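Local coordinates for protein homospermidine synthase (Legionella pneumophila subsp. pneumophila str. Philadelphia 1, PDB 2PH5) that binds NAD and probably acts as a homospermidine synthase, a transferase that makes the polyamine homospermidine, at residues Ala158-Ile167 / Cys356-Met364; Val202-Thr213 / Pro315-Asp326. All coordinates share one frame; numbering follows the deposited sequence.

Contact 1. Residues Ala158-Ile167 / Cys356-Met364; sequences ANPGLVSHFI and CDELGVLLM. With NAD (nicotinamide-adenine-dinucleotide), chain C.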
loop_
_atom_site.group_PDB
_atom_site.type_symbol
_atom_site.label_atom_id
_atom_site.label_comp_id
_atom_site.label_asym_id
_atom_site.label_seq_id
_atom_site.Cartn_x
_atom_site.Cartn_y
_atom_site.Cartn_z
ATOM N N ALA A 158 3.741 16.628 18.924
ATOM C CA ALA A 158 4.873 16.531 18.014
ATOM C C ALA A 158 4.488 17.383 16.798
ATOM O O ALA A 158 5.238 18.255 16.368
ATOM C CB ALA A 158 5.121 15.080 17.618
ATOM N N ASN A 159 3.322 17.120 16.228
ATOM C CA ASN A 159 2.846 17.933 15.120
ATOM C C ASN A 159 1.339 17.828 15.043
ATOM O O ASN A 159 0.783 16.755 14.815
ATOM C CB ASN A 159 3.486 17.558 13.768
ATOM C CG ASN A 159 3.117 16.183 13.301
ATOM O OD1 ASN A 159 3.186 15.890 12.107
ATOM N ND2 ASN A 159 2.742 15.315 14.238
ATOM N N PRO A 160 0.652 18.955 15.246
ATOM C CA PRO A 160 1.206 20.283 15.530
ATOM C C PRO A 160 2.001 20.357 16.829
ATOM O O PRO A 160 1.773 19.568 17.749
ATOM C CB PRO A 160 -0.035 21.152 15.596
ATOM C CG PRO A 160 -1.003 20.229 16.269
ATOM C CD PRO A 160 -0.798 18.934 15.496
ATOM N N GLY A 161 2.922 21.318 16.904
ATOM C CA GLY A 161 3.707 21.492 18.112
ATOM C C GLY A 161 5.197 21.584 17.877
ATOM O O GLY A 161 5.715 22.617 17.459
ATOM N N LEU A 162 5.882 20.489 18.167
ATOM C CA LEU A 162 7.315 20.399 17.999
ATOM C C LEU A 162 7.730 20.881 16.615
ATOM O O LEU A 162 8.779 21.507 16.453
ATOM C CB LEU A 162 7.740 18.949 18.187
ATOM C CG LEU A 162 9.224 18.626 18.129
ATOM C CD1 LEU A 162 9.980 19.407 19.202
ATOM C CD2 LEU A 162 9.391 17.131 18.336
ATOM N N VAL A 163 6.891 20.593 15.626
ATOM C CA VAL A 163 7.156 20.956 14.238
ATOM C C VAL A 163 7.388 22.455 14.045
ATOM O O VAL A 163 8.263 22.867 13.283
ATOM C CB VAL A 163 6.004 20.431 13.331
ATOM C CG1 VAL A 163 5.768 21.358 12.143
ATOM C CG2 VAL A 163 6.371 19.051 12.831
ATOM N N SER A 164 6.611 23.263 14.754
ATOM C CA SER A 164 6.749 24.706 14.690
ATOM C C SER A 164 8.143 25.079 15.208
ATOM O O SER A 164 8.850 25.888 14.610
ATOM C CB SER A 164 5.652 25.349 15.538
ATOM O OG SER A 164 5.928 26.704 15.820
ATOM N N HIS A 165 8.562 24.470 16.308
ATOM C CA HIS A 165 9.881 24.779 16.837
ATOM C C HIS A 165 10.996 24.314 15.916
ATOM O O HIS A 165 12.084 24.891 15.928
ATOM C CB HIS A 165 10.055 24.170 18.223
ATOM C CG HIS A 165 9.025 24.630 19.199
ATOM N ND1 HIS A 165 8.258 23.756 19.939
ATOM C CD2 HIS A 165 8.600 25.871 19.524
ATOM C CE1 HIS A 165 7.402 24.440 20.674
ATOM N NE2 HIS A 165 7.588 25.726 20.441
ATOM N N PHE A 166 10.742 23.277 15.119
ATOM C CA PHE A 166 11.766 22.795 14.195
ATOM C C PHE A 166 11.925 23.781 13.039
ATOM O O PHE A 166 13.031 23.994 12.544
ATOM C CB PHE A 166 11.424 21.401 13.638
ATOM C CG PHE A 166 11.640 20.260 14.613
ATOM C CD1 PHE A 166 12.587 20.351 15.633
ATOM C CD2 PHE A 166 10.926 19.064 14.468
ATOM C CE1 PHE A 166 12.824 19.270 16.492
ATOM C CE2 PHE A 166 11.153 17.972 15.320
ATOM C CZ PHE A 166 12.104 18.075 16.332
ATOM N N ILE A 167 10.826 24.391 12.613
ATOM C CA ILE A 167 10.906 25.340 11.514
ATOM C C ILE A 167 11.771 26.540 11.899
ATOM O O ILE A 167 12.633 26.960 11.129
ATOM C CB ILE A 167 9.497 25.794 11.071
ATOM C CG1 ILE A 167 8.866 24.691 10.210
ATOM C CG2 ILE A 167 9.578 27.114 10.299
ATOM C CD1 ILE A 167 7.418 24.936 9.820
ATOM N N CYS A 356 12.159 3.022 13.007
ATOM C CA CYS A 356 12.237 4.315 13.647
ATOM C C CYS A 356 11.241 5.296 13.043
ATOM O O CYS A 356 10.614 5.021 12.018
ATOM C CB CYS A 356 13.657 4.868 13.526
ATOM S SG CYS A 356 14.179 5.160 11.840
ATOM N N ASP A 357 11.098 6.444 13.688
ATOM C CA ASP A 357 10.174 7.452 13.215
ATOM C C ASP A 357 10.953 8.731 12.927
ATOM O O ASP A 357 11.532 9.327 13.840
ATOM C CB ASP A 357 9.105 7.710 14.281
ATOM C CG ASP A 357 7.900 8.452 13.733
ATOM O OD1 ASP A 357 8.088 9.319 12.851
ATOM O OD2 ASP A 357 6.770 8.178 14.195
ATOM N N GLU A 358 10.990 9.132 11.655
ATOM C CA GLU A 358 11.692 10.351 11.267
ATOM C C GLU A 358 10.724 11.487 11.075
ATOM O O GLU A 358 10.153 11.642 10.003
ATOM C CB GLU A 358 12.464 10.186 9.960
ATOM C CG GLU A 358 13.836 9.636 10.143
ATOM C CD GLU A 358 14.825 10.135 9.100
ATOM O OE1 GLU A 358 14.492 10.139 7.881
ATOM O OE2 GLU A 358 15.944 10.511 9.516
ATOM N N LEU A 359 10.546 12.284 12.117
ATOM C CA LEU A 359 9.646 13.422 12.062
ATOM C C LEU A 359 10.467 14.695 11.926
ATOM O O LEU A 359 11.421 14.900 12.673
ATOM C CB LEU A 359 8.804 13.494 13.335
ATOM C CG LEU A 359 7.981 14.777 13.490
ATOM C CD1 LEU A 359 6.996 14.877 12.339
ATOM C CD2 LEU A 359 7.238 14.770 14.842
ATOM N N GLY A 360 10.107 15.541 10.968
ATOM C CA GLY A 360 10.843 16.774 10.783
ATOM C C GLY A 360 10.218 17.683 9.747
ATOM O O GLY A 360 9.149 17.384 9.215
ATOM N N VAL A 361 10.891 18.793 9.467
ATOM C CA VAL A 361 10.416 19.767 8.495
ATOM C C VAL A 361 11.417 20.000 7.377
ATOM O O VAL A 361 12.619 20.113 7.605
ATOM C CB VAL A 361 10.118 21.126 9.148
ATOM C CG1 VAL A 361 8.843 21.035 9.962
ATOM C CG2 VAL A 361 11.283 21.539 10.028
ATOM N N LEU A 362 10.903 20.080 6.162
ATOM C CA LEU A 362 11.738 20.285 5.001
ATOM C C LEU A 362 11.520 21.687 4.464
ATOM O O LEU A 362 10.396 22.050 4.107
ATOM C CB LEU A 362 11.370 19.250 3.941
ATOM C CG LEU A 362 12.187 19.168 2.654
ATOM C CD1 LEU A 362 13.647 18.900 3.009
ATOM C CD2 LEU A 362 11.625 18.051 1.756
ATOM N N LEU A 363 12.580 22.488 4.432
ATOM C CA LEU A 363 12.480 23.845 3.893
ATOM C C LEU A 363 13.149 23.856 2.527
ATOM O O LEU A 363 14.315 23.498 2.417
ATOM C CB LEU A 363 13.168 24.851 4.813
ATOM C CG LEU A 363 12.381 25.142 6.085
ATOM C CD1 LEU A 363 12.313 23.889 6.954
ATOM C CD2 LEU A 363 13.051 26.270 6.831
HETATM N N MSE A 364 12.408 24.247 1.493
HETATM C CA MSE A 364 12.934 24.289 0.126
HETATM C C MSE A 364 12.936 25.706 -0.459
HETATM O O MSE A 364 12.057 26.512 -0.149
HETATM C CB MSE A 364 12.101 23.378 -0.780
HETATM C CG MSE A 364 12.073 21.915 -0.359
HETATM SE SE MSE A 364 10.392 21.025 -0.824
HETATM C CE MSE A 364 9.434 21.359 0.831
HETATM P PA NAD C . -7.217 7.909 22.230
HETATM O O1A NAD C . -8.517 7.759 21.487
HETATM O O2A NAD C . -6.274 6.757 22.232
HETATM O O5B NAD C . -7.487 8.328 23.773
HETATM C C5B NAD C . -8.403 9.372 24.089
HETATM C C4B NAD C . -8.929 9.136 25.518
HETATM O O4B NAD C . -9.861 10.167 25.763
HETATM C C3B NAD C . -9.662 7.806 25.717
HETATM O O3B NAD C . -9.084 7.079 26.804
HETATM C C2B NAD C . -11.085 8.204 25.995
HETATM O O2B NAD C . -11.793 7.344 26.859
HETATM C C1B NAD C . -10.955 9.645 26.489
HETATM N N9A NAD C . -12.106 10.517 26.221
HETATM C C8A NAD C . -12.956 10.388 25.109
HETATM N N7A NAD C . -14.234 10.674 25.426
HETATM C C5A NAD C . -14.238 10.977 26.745
HETATM C C6A NAD C . -15.271 11.354 27.603
HETATM N N6A NAD C . -16.539 11.503 27.218
HETATM N N1A NAD C . -14.933 11.593 28.927
HETATM C C2A NAD C . -13.641 11.466 29.397
HETATM N N3A NAD C . -12.606 11.104 28.569
HETATM C C4A NAD C . -12.938 10.871 27.265
HETATM O O3 NAD C . -6.494 9.135 21.540
HETATM P PN NAD C . -5.127 9.918 21.847
HETATM O O1N NAD C . -4.397 10.036 20.562
HETATM O O2N NAD C . -4.454 9.241 23.011
HETATM O O5D NAD C . -5.868 11.262 22.241
HETATM C C5D NAD C . -5.253 12.469 22.616
HETATM C C4D NAD C . -5.265 13.320 21.363
HETATM O O4D NAD C . -3.960 13.762 21.101
HETATM C C3D NAD C . -6.154 13.813 20.241
HETATM O O3D NAD C . -6.865 14.984 20.612
HETATM C C2D NAD C . -5.146 14.053 19.130
HETATM O O2D NAD C . -5.588 14.957 18.158
HETATM C C1D NAD C . -3.899 14.491 19.889
HETATM N N1N NAD C . -2.593 14.112 19.302
HETATM C C2N NAD C . -1.677 15.083 18.964
HETATM C C3N NAD C . -0.439 14.665 18.430
HETATM C C7N NAD C . 0.618 15.643 18.050
HETATM O O7N NAD C . 1.794 15.138 17.556
HETATM N N7N NAD C . 0.475 16.944 18.193
HETATM C C4N NAD C . -0.141 13.277 18.244
HETATM C C5N NAD C . -1.111 12.317 18.600
HETATM C C6N NAD C . -2.326 12.715 19.125
#

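Contact 2. Residues Val202-Thr213 / Pro315-Asp326; sequences VIHVAEQDSQVT and PTVHYAYNPCPD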
loop_
_atom_site.group_PDB
_atom_site.type_symbol
_atom_site.label_atom_id
_atom_site.label_comp_id
_atom_site.label_asym_id
_atom_site.label_seq_id
_atom_site.Cartn_x
_atom_site.Cartn_y
_atom_site.Cartn_z
ATOM N N VAL A 202 8.680 26.693 -0.141
ATOM C CA VAL A 202 7.786 25.670 0.374
ATOM C C VAL A 202 8.374 24.930 1.575
ATOM O O VAL A 202 9.566 24.610 1.610
ATOM C CB VAL A 202 7.411 24.655 -0.753
ATOM C CG1 VAL A 202 8.658 24.177 -1.455
ATOM C CG2 VAL A 202 6.644 23.465 -0.181
ATOM N N ILE A 203 7.519 24.680 2.564
ATOM C CA ILE A 203 7.891 23.971 3.782
ATOM C C ILE A 203 7.036 22.712 3.919
ATOM O O ILE A 203 5.811 22.779 3.854
ATOM C CB ILE A 203 7.638 24.827 5.047
ATOM C CG1 ILE A 203 8.577 26.035 5.096
ATOM C CG2 ILE A 203 7.821 23.969 6.288
ATOM C CD1 ILE A 203 8.446 26.852 6.387
ATOM N N HIS A 204 7.679 21.567 4.112
ATOM C CA HIS A 204 6.950 20.315 4.292
ATOM C C HIS A 204 7.187 19.784 5.697
ATOM O O HIS A 204 8.244 20.009 6.292
ATOM C CB HIS A 204 7.442 19.216 3.335
ATOM C CG HIS A 204 6.961 19.354 1.925
ATOM N ND1 HIS A 204 7.413 18.540 0.907
ATOM C CD2 HIS A 204 6.081 20.210 1.356
ATOM C CE1 HIS A 204 6.836 18.889 -0.227
ATOM N NE2 HIS A 204 6.022 19.902 0.016
ATOM N N VAL A 205 6.187 19.092 6.225
ATOM C CA VAL A 205 6.323 18.421 7.501
ATOM C C VAL A 205 6.519 17.038 6.903
ATOM O O VAL A 205 5.559 16.400 6.462
ATOM C CB VAL A 205 5.028 18.459 8.346
ATOM C CG1 VAL A 205 5.217 17.631 9.611
ATOM C CG2 VAL A 205 4.693 19.911 8.724
ATOM N N ALA A 206 7.779 16.623 6.812
ATOM C CA ALA A 206 8.120 15.339 6.218
ATOM C C ALA A 206 8.431 14.311 7.292
ATOM O O ALA A 206 9.390 14.456 8.053
ATOM C CB ALA A 206 9.305 15.503 5.278
ATOM N N GLU A 207 7.601 13.276 7.354
ATOM C CA GLU A 207 7.764 12.220 8.341
ATOM C C GLU A 207 7.688 10.869 7.664
ATOM O O GLU A 207 6.924 10.671 6.718
ATOM C CB GLU A 207 6.678 12.310 9.422
ATOM C CG GLU A 207 6.741 11.208 10.476
ATOM C CD GLU A 207 5.614 11.297 11.501
ATOM O OE1 GLU A 207 4.902 12.327 11.518
ATOM O OE2 GLU A 207 5.444 10.341 12.299
ATOM N N GLN A 208 8.484 9.936 8.166
ATOM C CA GLN A 208 8.498 8.602 7.613
ATOM C C GLN A 208 8.653 7.595 8.740
ATOM O O GLN A 208 9.710 7.497 9.356
ATOM C CB GLN A 208 9.635 8.490 6.612
ATOM C CG GLN A 208 9.302 7.627 5.425
ATOM C CD GLN A 208 10.074 8.050 4.198
ATOM O OE1 GLN A 208 10.178 7.304 3.221
ATOM N NE2 GLN A 208 10.620 9.268 4.239
ATOM N N ASP A 209 7.572 6.866 9.004
ATOM C CA ASP A 209 7.515 5.853 10.053
ATOM C C ASP A 209 7.911 4.515 9.450
ATOM O O ASP A 209 7.226 3.999 8.561
ATOM C CB ASP A 209 6.084 5.757 10.600
ATOM C CG ASP A 209 6.016 5.129 11.986
ATOM O OD1 ASP A 209 6.766 4.166 12.268
ATOM O OD2 ASP A 209 5.187 5.596 12.795
ATOM N N SER A 210 9.014 3.954 9.941
ATOM C CA SER A 210 9.506 2.666 9.457
ATOM C C SER A 210 9.376 1.567 10.516
ATOM O O SER A 210 9.983 0.508 10.390
ATOM C CB SER A 210 10.977 2.782 9.022
ATOM O OG SER A 210 11.830 3.103 10.110
ATOM N N GLN A 211 8.591 1.805 11.561
ATOM C CA GLN A 211 8.443 0.787 12.593
ATOM C C GLN A 211 7.708 -0.440 12.051
ATOM O O GLN A 211 6.587 -0.327 11.564
ATOM C CB GLN A 211 7.719 1.377 13.813
ATOM C CG GLN A 211 8.467 2.597 14.382
ATOM C CD GLN A 211 7.714 3.332 15.474
ATOM O OE1 GLN A 211 7.762 2.951 16.657
ATOM N NE2 GLN A 211 7.003 4.397 15.085
ATOM N N VAL A 212 8.368 -1.599 12.098
ATOM C CA VAL A 212 7.772 -2.852 11.638
ATOM C C VAL A 212 7.363 -3.666 12.857
ATOM O O VAL A 212 7.799 -3.377 13.971
ATOM C CB VAL A 212 8.744 -3.700 10.788
ATOM C CG1 VAL A 212 8.994 -3.017 9.461
ATOM C CG2 VAL A 212 10.041 -3.930 11.543
ATOM N N THR A 213 6.560 -4.704 12.645
ATOM C CA THR A 213 6.065 -5.489 13.767
ATOM C C THR A 213 5.981 -6.996 13.593
ATOM O O THR A 213 6.179 -7.534 12.505
ATOM C CB THR A 213 4.657 -5.057 14.125
ATOM O OG1 THR A 213 3.813 -5.294 12.995
ATOM C CG2 THR A 213 4.612 -3.582 14.489
ATOM N N PRO A 315 4.977 31.135 1.972
ATOM C CA PRO A 315 5.416 29.845 1.435
ATOM C C PRO A 315 4.263 28.851 1.399
ATOM O O PRO A 315 3.236 29.053 2.045
ATOM C CB PRO A 315 6.496 29.419 2.421
ATOM C CG PRO A 315 5.948 29.928 3.721
ATOM C CD PRO A 315 5.461 31.323 3.354
ATOM N N THR A 316 4.428 27.790 0.624
ATOM C CA THR A 316 3.412 26.754 0.554
ATOM C C THR A 316 3.730 25.836 1.734
ATOM O O THR A 316 4.899 25.541 2.001
ATOM C CB THR A 316 3.493 25.987 -0.796
ATOM O OG1 THR A 316 2.898 26.782 -1.828
ATOM C CG2 THR A 316 2.772 24.645 -0.716
ATOM N N VAL A 317 2.694 25.420 2.456
ATOM C CA VAL A 317 2.868 24.551 3.612
ATOM C C VAL A 317 1.830 23.438 3.653
ATOM O O VAL A 317 0.627 23.693 3.574
ATOM C CB VAL A 317 2.748 25.325 4.947
ATOM C CG1 VAL A 317 3.050 24.387 6.115
ATOM C CG2 VAL A 317 3.697 26.517 4.955
ATOM N N HIS A 318 2.315 22.209 3.786
ATOM C CA HIS A 318 1.458 21.049 3.877
ATOM C C HIS A 318 2.248 19.861 4.413
ATOM O O HIS A 318 3.471 19.926 4.547
ATOM C CB HIS A 318 0.811 20.724 2.517
ATOM C CG HIS A 318 1.764 20.214 1.481
ATOM N ND1 HIS A 318 2.362 18.974 1.567
ATOM C CD2 HIS A 318 2.175 20.751 0.307
ATOM C CE1 HIS A 318 3.096 18.769 0.488
ATOM N NE2 HIS A 318 3.000 19.830 -0.293
ATOM N N TYR A 319 1.528 18.787 4.718
ATOM C CA TYR A 319 2.083 17.568 5.292
ATOM C C TYR A 319 2.399 16.517 4.202
ATOM O O TYR A 319 1.645 16.358 3.244
ATOM C CB TYR A 319 1.049 17.030 6.307
ATOM C CG TYR A 319 1.529 16.010 7.328
ATOM C CD1 TYR A 319 0.611 15.299 8.117
ATOM C CD2 TYR A 319 2.890 15.748 7.504
ATOM C CE1 TYR A 319 1.046 14.343 9.057
ATOM C CE2 TYR A 319 3.337 14.804 8.432
ATOM C CZ TYR A 319 2.410 14.108 9.204
ATOM O OH TYR A 319 2.860 13.185 10.127
ATOM N N ALA A 320 3.530 15.826 4.348
ATOM C CA ALA A 320 3.967 14.763 3.430
ATOM C C ALA A 320 4.258 13.575 4.352
ATOM O O ALA A 320 5.398 13.360 4.777
ATOM C CB ALA A 320 5.245 15.186 2.689
ATOM N N TYR A 321 3.215 12.815 4.660
ATOM C CA TYR A 321 3.296 11.688 5.588
ATOM C C TYR A 321 3.394 10.303 4.976
ATOM O O TYR A 321 2.707 9.978 4.011
ATOM C CB TYR A 321 2.071 11.710 6.508
ATOM C CG TYR A 321 2.069 10.688 7.634
ATOM C CD1 TYR A 321 0.893 10.038 8.001
ATOM C CD2 TYR A 321 3.221 10.431 8.387
ATOM C CE1 TYR A 321 0.855 9.171 9.087
ATOM C CE2 TYR A 321 3.190 9.560 9.485
ATOM C CZ TYR A 321 2.001 8.936 9.828
ATOM O OH TYR A 321 1.956 8.090 10.913
ATOM N N ASN A 322 4.244 9.481 5.573
ATOM C CA ASN A 322 4.410 8.105 5.141
ATOM C C ASN A 322 4.407 7.325 6.448
ATOM O O ASN A 322 5.422 7.267 7.152
ATOM C CB ASN A 322 5.734 7.916 4.412
ATOM C CG ASN A 322 5.839 6.559 3.746
ATOM O OD1 ASN A 322 6.905 6.166 3.282
ATOM N ND2 ASN A 322 4.729 5.838 3.688
ATOM N N PRO A 323 3.253 6.732 6.798
ATOM C CA PRO A 323 3.074 5.951 8.027
ATOM C C PRO A 323 3.846 4.637 8.023
ATOM O O PRO A 323 4.516 4.296 7.047
ATOM C CB PRO A 323 1.567 5.739 8.075
ATOM C CG PRO A 323 1.239 5.558 6.633
ATOM C CD PRO A 323 2.042 6.659 5.957
ATOM N N CYS A 324 3.761 3.908 9.127
ATOM C CA CYS A 324 4.450 2.633 9.238
ATOM C C CYS A 324 3.812 1.667 8.244
ATOM O O CYS A 324 2.608 1.726 8.000
ATOM C CB CYS A 324 4.324 2.092 10.655
ATOM S SG CYS A 324 2.640 1.694 11.094
ATOM N N PRO A 325 4.610 0.764 7.651
ATOM C CA PRO A 325 4.065 -0.192 6.680
ATOM C C PRO A 325 2.699 -0.796 7.029
ATOM O O PRO A 325 1.885 -1.044 6.136
ATOM C CB PRO A 325 5.176 -1.244 6.551
ATOM C CG PRO A 325 6.060 -1.013 7.745
ATOM C CD PRO A 325 6.020 0.470 7.939
ATOM N N ASP A 326 2.447 -1.028 8.315
ATOM C CA ASP A 326 1.166 -1.586 8.737
ATOM C C ASP A 326 0.041 -0.582 8.502
ATOM O O ASP A 326 -1.077 -0.965 8.136
ATOM C CB ASP A 326 1.204 -1.982 10.216
ATOM C CG ASP A 326 1.872 -3.329 10.451
ATOM O OD1 ASP A 326 2.141 -3.656 11.625
ATOM O OD2 ASP A 326 2.120 -4.064 9.472
HETATM O O HOH W 1 4.103 8.114 12.532
HETATM O O HOH W 2 2.378 4.722 11.517
HETATM O O HOH W 3 5.416 -4.954 9.763
#

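Contact 1. Residues Ala158-Ile167 / Cys356-Met364
Ile167 and Val361 meet where helix segment 158-167 lies across strand 356-364, the two axes 7.7 Å apart at closest approach and their N-to-C directions 44° apart. No hydrogen bond joins the segments, and the interface is largely apolar. Val361 is its middle. Its CG1 is shared between Val163 CG1 and Ile167 CG1 (3.7 Å to the latter), the Ile167 side chain crossing it at about a right angle, while CG2, on the other branch, abuts Phe166 CB at 3.6 Å. With CG beside its own backbone N (chi1 -75°), the Phe166 ring comes obliquely to the strand backbone, CE2 4.1 Å from Leu359 O. Leu162 CG lies over one face of that ring, toward the rim. Nearer the nucleotide, Leu359 forks: CD2 meets Ala158 CB at 3.5 Å, and CD1 turns to Asn159 OD1 and Val163 CG2.

The turn at 158-162, with a cis peptide before Pro160, holds the NAD carboxamide. Asn159 N gives a straight bond to O7N of NAD (2.8 Å, 167°), Ala158 N a weak, bent one, and the carboxamide N7N donates to Pro160 O at 3.0 Å. Leu359 thus backs Ala158 and Asn159, two of the residues that hold the carboxamide. Helix 158-176 lies on the mixed sheet, with helix 295-302 beside Ser164 and Ile167, helix 423-430 against Leu162 and Phe166, and helix 391-408 touching both Ala158 and Leu359.

Contact 2. Residues Val202-Thr213 / Pro315-Asp326
Val205 and Tyr319 interlock on one face of a parallel strand pair, 202-209 with 316-322, inside the mixed sheet of the saccharopine dehydrogenase C-terminal-type domain. Bonds such as Ile203 N to Thr316 O (2.8 Å) zip the backbones together. On the face carrying Ile203, Val205 and Glu207, Tyr319 is the main bump. With CG anti to its backbone N (chi1 -163°), the ring leans across to the partner strand, its CD2-CE2 edge seated against Val205 CB and CG1, with CD2 3.6 Å from Val205 CB. Tyr321 CB lies over one face of the Tyr319 ring, toward its rim. The extended Glu207 chain runs alongside Tyr321, and its carboxylate fits between the two tyrosines: CD lies 3.6 Å from Tyr321 CE2, while Tyr319 OH donates to OE1 at 2.6 Å from above the carboxylate plane. A water at the edge of the Tyr321 ring bridges its OH to Glu207 OE2 and Asp209 OD2; Tyr321 OH also bonds Trp226, and Asp209 OD2 bonds Thr225.

The opposite face carries His204 and His318, side by side with planes at 40°, His204 CD2 lying over the rim of the His318 ring. Small Ala206 and Ala320 follow, packed against strand 275-278.

At the end of strand 202-209, Asp209 OD1 accepts from Gln211 N in an Asx turn, and Cys324 CB fits against Asp209 OD1 and Gln211 O. Val212 CG1 meets Pro325 CG at 3.9 Å, and Pro325 packs on Leu329 of the second subunit. Beyond it, Thr213 OG1 donates to the syn lone pair of Asp326 OD1 at 2.7 Å.

Overall arrangement
The two contacts, their centres 10 Å apart, share one mixed sheet: strand 202-213 lies between strand 311-322 of contact 2 and strand 352-364 of contact 1. Probable hydrogen bonds from Leu362 N to His204 O (2.7 Å) and from Ser210 N to Cys356 O (2.8 Å) join them. Helix 158-176 spans both, touching Val205 and Tyr319 as well as strand 352-364. Asn159, which binds NAD in contact 1, has its OD1 3.4 Å from Tyr319 OH of contact 2, and the Glu207 side chain is about 7 Å from NAD between nearest atoms. The polar cluster of contact 2 thus lies near the nicotinamide end, and the acidic Asp357 adds to it, close to both Glu207 and Asp209.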